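Local coordinates for protein 3-dehydroquinate dehydratase (Geobacillus kaustophilus, PDB 2YR1) that probably catalyses the cis-dehydration of 3-dehydroquinate to 3-dehydroshikimate, the third step of chorismate biosynthesis, through a Schiff-base intermediate with its substrate, at residues E37-V41 with V230-S234; D54-D60 with G92-L97; L122-I128 with Q164-Y168; T192-R196 with W220-S224. All blocks are in the same frame, centred on the assembly; numbering follows the deposited sequence.

Interaction 1: E37-V41 with V230-S234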
loop_
_atom_site.group_PDB
_atom_site.type_symbol
_atom_site.label_atom_id
_atom_site.label_comp_id
_atom_site.label_asym_id
_atom_site.label_seq_id
_atom_site.Cartn_x
_atom_site.Cartn_y
_atom_site.Cartn_z
ATOM N N GLU A 37 -4.733 30.664 -0.458
ATOM C CA GLU A 37 -4.538 29.218 -0.377
ATOM C C GLU A 37 -5.511 28.557 0.602
ATOM O O GLU A 37 -6.079 27.512 0.304
ATOM C CB GLU A 37 -3.097 28.913 0.055
ATOM C CG GLU A 37 -2.076 28.802 -1.066
ATOM C CD GLU A 37 -2.287 29.830 -2.166
ATOM O OE1 GLU A 37 -3.323 29.739 -2.870
ATOM O OE2 GLU A 37 -1.421 30.725 -2.330
ATOM N N ALA A 38 -5.698 29.172 1.770
ATOM C CA ALA A 38 -6.600 28.644 2.801
ATOM C C ALA A 38 -8.032 28.495 2.321
ATOM O O ALA A 38 -8.650 27.452 2.524
ATOM C CB ALA A 38 -6.571 29.532 4.024
ATOM N N GLU A 39 -8.571 29.538 1.695
ATOM C CA GLU A 39 -9.936 29.474 1.194
ATOM C C GLU A 39 -10.063 28.276 0.267
ATOM O O GLU A 39 -10.961 27.446 0.431
ATOM C CB GLU A 39 -10.298 30.770 0.456
ATOM C CG GLU A 39 -11.197 30.605 -0.785
ATOM C CD GLU A 39 -12.569 29.986 -0.505
ATOM O OE1 GLU A 39 -13.282 30.474 0.402
ATOM O OE2 GLU A 39 -12.937 29.019 -1.214
ATOM N N GLU A 40 -9.148 28.197 -0.696
ATOM C CA GLU A 40 -9.113 27.111 -1.672
ATOM C C GLU A 40 -8.966 25.728 -1.044
ATOM O O GLU A 40 -9.729 24.808 -1.358
ATOM C CB GLU A 40 -7.959 27.328 -2.658
ATOM C CG GLU A 40 -8.176 28.474 -3.629
ATOM C CD GLU A 40 -9.391 28.261 -4.525
ATOM O OE1 GLU A 40 -9.603 29.088 -5.441
ATOM O OE2 GLU A 40 -10.136 27.274 -4.313
ATOM N N VAL A 41 -7.973 25.570 -0.173
ATOM C CA VAL A 41 -7.761 24.281 0.467
ATOM C C VAL A 41 -8.961 23.915 1.325
ATOM O O VAL A 41 -9.444 22.789 1.275
ATOM C CB VAL A 41 -6.493 24.267 1.363
ATOM C CG1 VAL A 41 -5.255 24.493 0.531
ATOM C CG2 VAL A 41 -6.606 25.325 2.433
ATOM N N VAL A 230 -2.474 17.226 -1.175
ATOM C CA VAL A 230 -2.523 18.563 -1.759
ATOM C C VAL A 230 -3.945 19.102 -1.788
ATOM O O VAL A 230 -4.851 18.470 -2.335
ATOM C CB VAL A 230 -1.975 18.583 -3.198
ATOM C CG1 VAL A 230 -2.133 20.004 -3.801
ATOM C CG2 VAL A 230 -0.520 18.162 -3.205
ATOM N N GLY A 231 -4.135 20.270 -1.184
ATOM C CA GLY A 231 -5.443 20.904 -1.172
ATOM C C GLY A 231 -5.404 22.060 -2.166
ATOM O O GLY A 231 -6.435 22.471 -2.714
ATOM N N ASN A 232 -4.201 22.596 -2.372
ATOM C CA ASN A 232 -3.969 23.673 -3.332
ATOM C C ASN A 232 -2.550 23.537 -3.848
ATOM O O ASN A 232 -2.331 23.283 -5.035
ATOM C CB ASN A 232 -4.134 25.065 -2.707
ATOM C CG ASN A 232 -3.927 26.192 -3.731
ATOM O OD1 ASN A 232 -4.770 26.418 -4.599
ATOM N ND2 ASN A 232 -2.795 26.878 -3.643
ATOM N N GLN A 233 -1.587 23.708 -2.949
ATOM C CA GLN A 233 -0.180 23.608 -3.315
ATOM C C GLN A 233 0.503 22.467 -2.578
ATOM O O GLN A 233 -0.027 21.946 -1.606
ATOM C CB GLN A 233 0.540 24.921 -3.003
ATOM C CG GLN A 233 1.602 25.299 -4.030
ATOM C CD GLN A 233 2.192 26.680 -3.789
ATOM O OE1 GLN A 233 1.462 27.669 -3.665
ATOM N NE2 GLN A 233 3.526 26.755 -3.729
ATOM N N SER A 234 1.681 22.082 -3.054
ATOM C CA SER A 234 2.457 21.011 -2.444
ATOM C C SER A 234 3.469 21.647 -1.496
ATOM O O SER A 234 4.062 22.676 -1.824
ATOM C CB SER A 234 3.191 20.210 -3.532
ATOM O OG SER A 234 4.028 19.203 -2.979
#

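Interaction 2: D54-D60 with G92-L97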
loop_
_atom_site.group_PDB
_atom_site.type_symbol
_atom_site.label_atom_id
_atom_site.label_comp_id
_atom_site.label_asym_id
_atom_site.label_seq_id
_atom_site.Cartn_x
_atom_site.Cartn_y
_atom_site.Cartn_z
ATOM N N ASP A 54 6.916 28.972 7.370
ATOM C CA ASP A 54 8.271 29.287 6.945
ATOM C C ASP A 54 8.359 29.842 5.522
ATOM O O ASP A 54 9.452 30.173 5.045
ATOM C CB ASP A 54 9.196 28.081 7.121
ATOM C CG ASP A 54 8.606 26.797 6.587
ATOM O OD1 ASP A 54 7.485 26.435 6.997
ATOM O OD2 ASP A 54 9.282 26.143 5.766
ATOM N N PHE A 55 7.212 29.946 4.857
ATOM C CA PHE A 55 7.145 30.502 3.506
ATOM C C PHE A 55 6.887 32.011 3.597
ATOM O O PHE A 55 7.291 32.779 2.726
ATOM C CB PHE A 55 6.013 29.855 2.699
ATOM C CG PHE A 55 6.392 28.549 2.059
ATOM C CD1 PHE A 55 6.523 27.396 2.823
ATOM C CD2 PHE A 55 6.652 28.482 0.691
ATOM C CE1 PHE A 55 6.910 26.194 2.237
ATOM C CE2 PHE A 55 7.040 27.284 0.094
ATOM C CZ PHE A 55 7.171 26.137 0.871
ATOM N N PHE A 56 6.202 32.402 4.670
ATOM C CA PHE A 56 5.833 33.785 4.972
ATOM C C PHE A 56 7.078 34.680 4.980
ATOM O O PHE A 56 7.969 34.508 5.823
ATOM C CB PHE A 56 5.171 33.805 6.355
ATOM C CG PHE A 56 4.267 34.971 6.601
ATOM C CD1 PHE A 56 2.975 34.983 6.091
ATOM C CD2 PHE A 56 4.685 36.032 7.402
ATOM C CE1 PHE A 56 2.107 36.029 6.381
ATOM C CE2 PHE A 56 3.822 37.086 7.697
ATOM C CZ PHE A 56 2.531 37.084 7.189
ATOM N N ARG A 57 7.158 35.631 4.052
ATOM C CA ARG A 57 8.331 36.506 4.031
ATOM C C ARG A 57 8.378 37.453 5.234
ATOM O O ARG A 57 9.448 37.705 5.765
ATOM C CB ARG A 57 8.408 37.323 2.727
ATOM C CG ARG A 57 9.290 36.690 1.643
ATOM C CD ARG A 57 9.744 37.698 0.571
ATOM N NE ARG A 57 8.619 38.333 -0.118
ATOM C CZ ARG A 57 7.931 39.380 0.344
ATOM N NH1 ARG A 57 8.250 39.940 1.505
ATOM N NH2 ARG A 57 6.903 39.854 -0.352
ATOM N N ALA A 58 7.220 37.955 5.661
ATOM C CA ALA A 58 7.136 38.878 6.796
ATOM C C ALA A 58 7.008 38.195 8.158
ATOM O O ALA A 58 6.242 38.652 9.013
ATOM C CB ALA A 58 5.965 39.835 6.606
ATOM N N ILE A 59 7.744 37.111 8.369
ATOM C CA ILE A 59 7.665 36.427 9.656
ATOM C C ILE A 59 8.338 37.271 10.734
ATOM O O ILE A 59 8.173 37.009 11.926
ATOM C CB ILE A 59 8.362 35.058 9.631
ATOM C CG1 ILE A 59 9.742 35.196 9.006
ATOM C CG2 ILE A 59 7.516 34.059 8.880
ATOM C CD1 ILE A 59 10.587 33.982 9.181
ATOM N N ASP A 60 9.097 38.274 10.299
ATOM C CA ASP A 60 9.800 39.162 11.209
ATOM C C ASP A 60 8.810 40.094 11.879
ATOM O O ASP A 60 9.181 40.869 12.760
ATOM C CB ASP A 60 10.828 40.017 10.464
ATOM C CG ASP A 60 11.965 39.205 9.860
ATOM O OD1 ASP A 60 12.352 38.173 10.451
ATOM O OD2 ASP A 60 12.490 39.623 8.802
ATOM N N GLY A 92 12.805 23.028 4.993
ATOM C CA GLY A 92 12.111 24.296 5.107
ATOM C C GLY A 92 12.747 25.446 4.337
ATOM O O GLY A 92 13.939 25.428 4.034
ATOM N N GLN A 93 11.925 26.446 4.029
ATOM C CA GLN A 93 12.331 27.647 3.305
ATOM C C GLN A 93 13.381 28.460 4.077
ATOM O O GLN A 93 13.816 28.058 5.162
ATOM C CB GLN A 93 11.094 28.516 3.066
ATOM C CG GLN A 93 10.036 27.859 2.194
ATOM C CD GLN A 93 10.527 27.633 0.780
ATOM O OE1 GLN A 93 10.875 28.585 0.081
ATOM N NE2 GLN A 93 10.565 26.371 0.352
ATOM N N PRO A 94 13.819 29.609 3.511
ATOM C CA PRO A 94 14.813 30.475 4.164
ATOM C C PRO A 94 14.085 31.388 5.144
ATOM O O PRO A 94 13.067 32.002 4.796
ATOM C CB PRO A 94 15.422 31.245 2.994
ATOM C CG PRO A 94 14.238 31.431 2.094
ATOM C CD PRO A 94 13.596 30.047 2.117
ATOM N N ILE A 95 14.624 31.483 6.356
ATOM C CA ILE A 95 14.017 32.263 7.432
ATOM C C ILE A 95 14.945 33.354 8.004
ATOM O O ILE A 95 16.057 33.069 8.437
ATOM C CB ILE A 95 13.564 31.286 8.548
ATOM C CG1 ILE A 95 12.956 32.033 9.721
ATOM C CG2 ILE A 95 14.750 30.456 9.024
ATOM C CD1 ILE A 95 12.367 31.107 10.765
ATOM N N PRO A 96 14.484 34.618 8.008
ATOM C CA PRO A 96 15.232 35.779 8.509
ATOM C C PRO A 96 15.433 35.894 10.022
ATOM O O PRO A 96 16.398 36.516 10.467
ATOM C CB PRO A 96 14.437 36.955 7.961
ATOM C CG PRO A 96 13.030 36.443 8.000
ATOM C CD PRO A 96 13.201 35.050 7.420
ATOM N N LEU A 97 14.515 35.333 10.811
ATOM C CA LEU A 97 14.629 35.403 12.272
ATOM C C LEU A 97 15.220 34.099 12.773
ATOM O O LEU A 97 14.980 33.056 12.192
ATOM C CB LEU A 97 13.254 35.652 12.902
ATOM C CG LEU A 97 12.186 34.564 12.787
ATOM C CD1 LEU A 97 12.374 33.581 13.917
ATOM C CD2 LEU A 97 10.797 35.178 12.861
#

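Interaction 3: L122-I128 with Q164-Y168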
loop_
_atom_site.group_PDB
_atom_site.type_symbol
_atom_site.label_atom_id
_atom_site.label_comp_id
_atom_site.label_asym_id
_atom_site.label_seq_id
_atom_site.Cartn_x
_atom_site.Cartn_y
_atom_site.Cartn_z
ATOM N N LEU A 122 12.553 17.676 16.698
ATOM C CA LEU A 122 13.167 16.897 17.765
ATOM C C LEU A 122 14.622 17.318 17.872
ATOM O O LEU A 122 15.200 17.331 18.954
ATOM C CB LEU A 122 13.094 15.389 17.472
ATOM C CG LEU A 122 13.625 14.540 18.643
ATOM C CD1 LEU A 122 12.876 13.238 18.736
ATOM C CD2 LEU A 122 15.114 14.289 18.471
ATOM N N ALA A 123 15.202 17.686 16.736
ATOM C CA ALA A 123 16.595 18.101 16.696
ATOM C C ALA A 123 16.925 19.185 17.715
ATOM O O ALA A 123 18.085 19.369 18.061
ATOM C CB ALA A 123 16.955 18.578 15.294
ATOM N N TYR A 124 15.912 19.898 18.198
ATOM C CA TYR A 124 16.141 20.963 19.176
ATOM C C TYR A 124 16.202 20.451 20.612
ATOM O O TYR A 124 16.101 21.231 21.562
ATOM C CB TYR A 124 15.068 22.052 19.050
ATOM C CG TYR A 124 15.051 22.750 17.703
ATOM C CD1 TYR A 124 14.167 23.795 17.451
ATOM C CD2 TYR A 124 15.911 22.352 16.672
ATOM C CE1 TYR A 124 14.133 24.434 16.201
ATOM C CE2 TYR A 124 15.888 22.979 15.424
ATOM C CZ TYR A 124 14.998 24.018 15.197
ATOM O OH TYR A 124 14.975 24.641 13.968
ATOM N N GLY A 125 16.378 19.136 20.745
ATOM C CA GLY A 125 16.483 18.477 22.038
ATOM C C GLY A 125 15.931 19.164 23.275
ATOM O O GLY A 125 14.717 19.311 23.429
ATOM N N GLU A 126 16.828 19.569 24.170
ATOM C CA GLU A 126 16.436 20.226 25.417
ATOM C C GLU A 126 15.575 21.462 25.201
ATOM O O GLU A 126 14.696 21.765 26.009
ATOM C CB GLU A 126 17.671 20.633 26.221
ATOM C CG GLU A 126 18.659 21.471 25.436
ATOM C CD GLU A 126 19.378 22.499 26.290
ATOM O OE1 GLU A 126 19.858 22.142 27.390
ATOM O OE2 GLU A 126 19.469 23.667 25.854
ATOM N N ARG A 127 15.825 22.184 24.116
ATOM C CA ARG A 127 15.057 23.388 23.855
ATOM C C ARG A 127 13.596 23.069 23.605
ATOM O O ARG A 127 12.780 23.975 23.465
ATOM C CB ARG A 127 15.639 24.139 22.665
ATOM C CG ARG A 127 17.076 24.576 22.881
ATOM C CD ARG A 127 17.565 25.406 21.705
ATOM N NE ARG A 127 17.655 24.636 20.464
ATOM C CZ ARG A 127 18.648 23.800 20.166
ATOM N NH1 ARG A 127 19.646 23.621 21.023
ATOM N NH2 ARG A 127 18.644 23.151 19.004
ATOM N N ILE A 128 13.269 21.780 23.542
ATOM C CA ILE A 128 11.888 21.377 23.311
ATOM C C ILE A 128 11.051 21.651 24.556
ATOM O O ILE A 128 9.892 22.054 24.453
ATOM C CB ILE A 128 11.780 19.879 22.921
ATOM C CG1 ILE A 128 12.511 19.630 21.592
ATOM C CG2 ILE A 128 10.311 19.496 22.749
ATOM C CD1 ILE A 128 12.686 18.154 21.221
ATOM N N GLN A 164 12.184 9.009 21.316
ATOM C CA GLN A 164 12.695 10.231 21.932
ATOM C C GLN A 164 11.661 11.360 21.878
ATOM O O GLN A 164 11.512 12.129 22.834
ATOM C CB GLN A 164 13.986 10.660 21.226
ATOM C CG GLN A 164 14.905 11.528 22.066
ATOM C CD GLN A 164 15.715 10.713 23.053
ATOM O OE1 GLN A 164 15.170 10.113 23.981
ATOM N NE2 GLN A 164 17.026 10.675 22.848
ATOM N N ALA A 165 10.957 11.466 20.755
ATOM C CA ALA A 165 9.943 12.495 20.608
ATOM C C ALA A 165 8.944 12.339 21.759
ATOM O O ALA A 165 8.572 13.315 22.408
ATOM C CB ALA A 165 9.242 12.352 19.266
ATOM N N GLU A 166 8.523 11.102 22.014
ATOM C CA GLU A 166 7.593 10.842 23.096
ATOM C C GLU A 166 8.287 11.166 24.419
ATOM O O GLU A 166 7.673 11.733 25.302
ATOM C CB GLU A 166 7.125 9.378 23.088
ATOM C CG GLU A 166 6.142 9.057 24.222
ATOM C CD GLU A 166 5.779 7.581 24.267
ATOM O OE1 GLU A 166 6.700 6.744 24.246
ATOM O OE2 GLU A 166 4.578 7.262 24.314
ATOM N N ARG A 167 9.566 10.818 24.542
ATOM C CA ARG A 167 10.326 11.116 25.766
ATOM C C ARG A 167 10.326 12.627 26.078
ATOM O O ARG A 167 10.266 13.026 27.252
ATOM C CB ARG A 167 11.778 10.652 25.636
ATOM C CG ARG A 167 11.969 9.169 25.386
ATOM C CD ARG A 167 12.594 8.472 26.582
ATOM N NE ARG A 167 12.799 7.048 26.333
ATOM C CZ ARG A 167 13.674 6.545 25.464
ATOM N NH1 ARG A 167 14.454 7.346 24.742
ATOM N NH2 ARG A 167 13.762 5.232 25.307
ATOM N N TYR A 168 10.392 13.460 25.036
ATOM C CA TYR A 168 10.401 14.918 25.211
ATOM C C TYR A 168 9.023 15.530 25.443
ATOM O O TYR A 168 8.881 16.750 25.490
ATOM C CB TYR A 168 11.048 15.606 24.005
ATOM C CG TYR A 168 12.551 15.487 23.945
ATOM C CD1 TYR A 168 13.180 14.953 22.820
ATOM C CD2 TYR A 168 13.356 15.947 24.993
ATOM C CE1 TYR A 168 14.562 14.879 22.732
ATOM C CE2 TYR A 168 14.754 15.877 24.916
ATOM C CZ TYR A 168 15.346 15.342 23.778
ATOM O OH TYR A 168 16.720 15.281 23.664
#

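Interaction 4: T192-R196 with W220-S224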
loop_
_atom_site.group_PDB
_atom_site.type_symbol
_atom_site.label_atom_id
_atom_site.label_comp_id
_atom_site.label_asym_id
_atom_site.label_seq_id
_atom_site.Cartn_x
_atom_site.Cartn_y
_atom_site.Cartn_z
ATOM N N THR A 192 7.320 2.268 11.451
ATOM C CA THR A 192 6.050 2.824 11.891
ATOM C C THR A 192 5.319 1.805 12.748
ATOM O O THR A 192 4.887 2.111 13.864
ATOM C CB THR A 192 5.172 3.201 10.686
ATOM O OG1 THR A 192 5.890 4.137 9.863
ATOM C CG2 THR A 192 3.858 3.824 11.150
ATOM N N GLU A 193 5.199 0.592 12.212
ATOM C CA GLU A 193 4.526 -0.507 12.898
ATOM C C GLU A 193 5.224 -0.870 14.213
ATOM O O GLU A 193 4.571 -1.175 15.222
ATOM C CB GLU A 193 4.462 -1.735 11.962
ATOM C CG GLU A 193 3.721 -2.958 12.533
ATOM C CD GLU A 193 2.257 -2.679 12.902
ATOM O OE1 GLU A 193 1.542 -2.006 12.128
ATOM O OE2 GLU A 193 1.812 -3.148 13.971
ATOM N N GLU A 194 6.546 -0.858 14.216
ATOM C CA GLU A 194 7.245 -1.160 15.468
ATOM C C GLU A 194 7.013 -0.045 16.483
ATOM O O GLU A 194 6.769 -0.312 17.654
ATOM C CB GLU A 194 8.733 -1.331 15.236
ATOM C CG GLU A 194 9.087 -2.685 14.721
ATOM C CD GLU A 194 10.524 -2.776 14.268
ATOM O OE1 GLU A 194 11.321 -1.870 14.607
ATOM O OE2 GLU A 194 10.856 -3.755 13.566
ATOM N N ALA A 195 7.077 1.202 16.028
ATOM C CA ALA A 195 6.871 2.343 16.914
ATOM C C ALA A 195 5.459 2.334 17.495
ATOM O O ALA A 195 5.241 2.653 18.670
ATOM C CB ALA A 195 7.125 3.638 16.151
ATOM N N ARG A 196 4.507 1.941 16.663
ATOM C CA ARG A 196 3.101 1.886 17.036
ATOM C C ARG A 196 2.854 1.002 18.251
ATOM O O ARG A 196 2.016 1.305 19.100
ATOM C CB ARG A 196 2.304 1.368 15.845
ATOM C CG ARG A 196 0.842 1.129 16.109
ATOM C CD ARG A 196 0.330 0.156 15.058
ATOM N NE ARG A 196 -1.029 0.496 14.682
ATOM C CZ ARG A 196 -1.671 -0.043 13.663
ATOM N NH1 ARG A 196 -1.074 -0.957 12.907
ATOM N NH2 ARG A 196 -2.911 0.338 13.405
ATOM N N TRP A 220 -1.600 4.371 7.321
ATOM C CA TRP A 220 -2.520 4.233 8.446
ATOM C C TRP A 220 -2.724 2.788 8.867
ATOM O O TRP A 220 -3.142 2.530 9.991
ATOM C CB TRP A 220 -3.878 4.878 8.120
ATOM C CG TRP A 220 -4.585 4.272 6.951
ATOM C CD1 TRP A 220 -4.339 4.511 5.625
ATOM C CD2 TRP A 220 -5.617 3.282 6.997
ATOM N NE1 TRP A 220 -5.154 3.727 4.847
ATOM C CE2 TRP A 220 -5.949 2.962 5.663
ATOM C CE3 TRP A 220 -6.294 2.634 8.039
ATOM C CZ2 TRP A 220 -6.933 2.019 5.337
ATOM C CZ3 TRP A 220 -7.277 1.697 7.718
ATOM C CH2 TRP A 220 -7.584 1.399 6.369
ATOM N N LEU A 221 -2.425 1.842 7.974
ATOM C CA LEU A 221 -2.576 0.411 8.282
ATOM C C LEU A 221 -1.444 -0.064 9.212
ATOM O O LEU A 221 -1.509 -1.146 9.810
ATOM C CB LEU A 221 -2.537 -0.414 6.975
ATOM C CG LEU A 221 -3.767 -0.291 6.054
ATOM C CD1 LEU A 221 -3.432 -0.821 4.657
ATOM C CD2 LEU A 221 -4.940 -1.059 6.635
ATOM N N PHE A 222 -0.403 0.750 9.313
ATOM C CA PHE A 222 0.770 0.419 10.117
ATOM C C PHE A 222 0.984 1.391 11.253
ATOM O O PHE A 222 2.002 1.338 11.934
ATOM C CB PHE A 222 2.012 0.364 9.213
ATOM C CG PHE A 222 1.871 -0.615 8.089
ATOM C CD1 PHE A 222 1.999 -1.984 8.331
ATOM C CD2 PHE A 222 1.501 -0.185 6.819
ATOM C CE1 PHE A 222 1.746 -2.914 7.319
ATOM C CE2 PHE A 222 1.242 -1.095 5.801
ATOM C CZ PHE A 222 1.360 -2.470 6.046
ATOM N N GLY A 223 0.011 2.270 11.469
ATOM C CA GLY A 223 0.104 3.201 12.579
ATOM C C GLY A 223 0.250 4.678 12.278
ATOM O O GLY A 223 0.376 5.477 13.218
ATOM N N SER A 224 0.241 5.072 11.006
ATOM C CA SER A 224 0.380 6.501 10.724
ATOM C C SER A 224 -1.014 7.105 10.753
ATOM O O SER A 224 -1.871 6.789 9.910
ATOM C CB SER A 224 1.053 6.743 9.365
ATOM O OG SER A 224 1.421 8.115 9.229
#

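Interaction 1: E37-V41 with V230-S234
A loop can lean on a helix with its bare backbone when a glycine is placed at the closest approach. Here the helical backbone of 37-41 meets the irregular 230-234 at Val41 and Gly231, whose CA atoms lie 4.4 Å apart; a CB on Gly231 would point toward the helix and sit tightly against Val41 CB. Val41 CG1 is 3.6 Å from Gly231 C and 3.5 Å from Asn232 CB. One turn earlier, Glu37 bends so that its OE1 sits 3.0 Å from Asn232 ND2, while the CB of Glu40 lies 3.8 Å from Asn232 OD1. The contact joins helix 31-43, the first of the barrel, to the loop after its last strand, 226-228, which carries the predicted substrate-binding residues Ser235 and Gln239. Val41 and Glu37 rest on Val26 of the first strand. No hydrogen bond spans the segments: the close fit is van der Waals contact of Val41 with Gly231 and Asn232, while the Glu37 carboxylate and Asn232 amide are merely near each other.

Interaction 2: D54-D60 with G92-L97
Ile59 is the apolar bump at one end of this contact: its CD1 enters a hollow lined by Ile95, Pro96 and Leu97, reaching 3.3 Å from Pro96 CD and 3.9 Å from Leu97 CD2. Leu97 answers from the far end, where its CD2 lies against the carbonyl of Ile59, 3.3 Å from O. The ring of Pro96 fits beside Asp60, CG to OD1 3.1 Å. Both segments are loops that follow neighbouring parallel strands, 48-52 and 81-84, of the TIM barrel, and they run side by side in the same sense, Asp54 matching Gln93 and Asp60 matching Leu97. At the other end the side chain of Gln93 folds over Phe55, with CG 3.4 Å from the ring centroid and 5° off its normal, a CH-pi contact across the face. Asp54 fills the notch at Gly92, OD2 lying 3.4 Å from that CA, and OD2 accepts a hydrogen bond from Gln93 N at 3.2 Å. The same carboxylate forms a salt bridge with Arg52, a predicted substrate-binding residue.

Interaction 3: L122-I128 with Q164-Y168
The close of helix 155-167 meets the turn between strand 117-121 and helix 127-137. Gln164 comes first: its CB lies 3.8 Å from Leu122 CD1, but the amide turns away and OE1 accepts a hydrogen bond from Arg167 NH1 at 3.0 Å within the same helix. Ala165 follows, small enough for Leu122 to press against the helix backbone. Leu122 CD1 is 3.3 Å from Ala165 N and 3.8 Å from Ala165 CB, and both side chains also rest on Val144 of strand 141-148, which lies next to strand 117-121 in the barrel. Glu166 faces the other way, its OE2 bonded to Ala200 N. The segment ends with Tyr168, just past the helix, whose ring reaches across to the turn that leads into helix 127-137. Ile128 CD1 lies over one face, 4.0 Å from the centroid of the Tyr168 ring and 27° off the normal, as a CH-pi contact. Leu122 CG approaches the edge, 4.2 Å from Tyr168 CE1, and Tyr168 OH is 3.6 Å from Gly125 CA, beside the turn tied by Gly125 N to Leu122 O at 2.8 Å. With no hydrogen bond between the segments, the union of these two helix-and-strand units here rests on aliphatic groups laid against an aromatic ring and a helical backbone, consistent with an association that depends mainly on the burial of apolar surface.

Interaction 4: T192-R196 with W220-S224
Thr192 opens the helical segment by pushing its methyl group into the backbone of the opposing turn: CG2 is 3.2 Å from Phe222 O and 3.8 Å from Ser224 N. Its hydroxyl is hydrogen-bonded with Leu188 O and Thr205 OG1. Glu193 comes next and lies closest to Phe222, their CA atoms 4.8 Å apart. The CA of Glu193 makes a CA-H...O contact with Phe222 O at 3.3 Å, and OE1 approaches Phe222 CA to 3.2 Å. That OE1 is also in a salt bridge with Arg196 NH1 at 2.9 Å, while OE2 pairs with Arg197. Arg196, the last residue, held by this salt bridge, extends over the turn. Its NH1 donates a hydrogen bond to Leu221 O at 3.1 Å, and one face of the guanidinium lies on the peptide link between Phe222 and Gly223, with CZ 3.6 Å from Gly223 N. Glycine suits this place twice over: its phi of 113° is awkward for other residues, and a CB would clash with Arg196 CB. Pro182 of the second subunit packs on Glu193 and Arg196, and Leu186 of that subunit on Phe222, so the contact forms part of the dimer interface. The arrangement is one of a TIM barrel's outer layer, in which helix 182-198 packs against the connection running from helix 213-218 into the final strand, 226-228.

Starting from the N terminus, the chain first meets interaction 1 at 37-41 but completes it only at 230-234, so this contact closes a loop of nearly the whole barrel and joins its first helix to the loop after its last strand. The other three are nested inside it, in series and without crossing. Interaction 2 closes a short loop between the connections after two neighbouring strands, interaction 3 ties adjacent helical units, and interaction 4 links helix 182-198 to the approach to the last strand. Interactions 1 and 3 sit on opposite sides of the chain's centre, about 30 Å between centres, as do 2 and 4, about 33 Å apart. None touches another: four separate ties are spread round one ring.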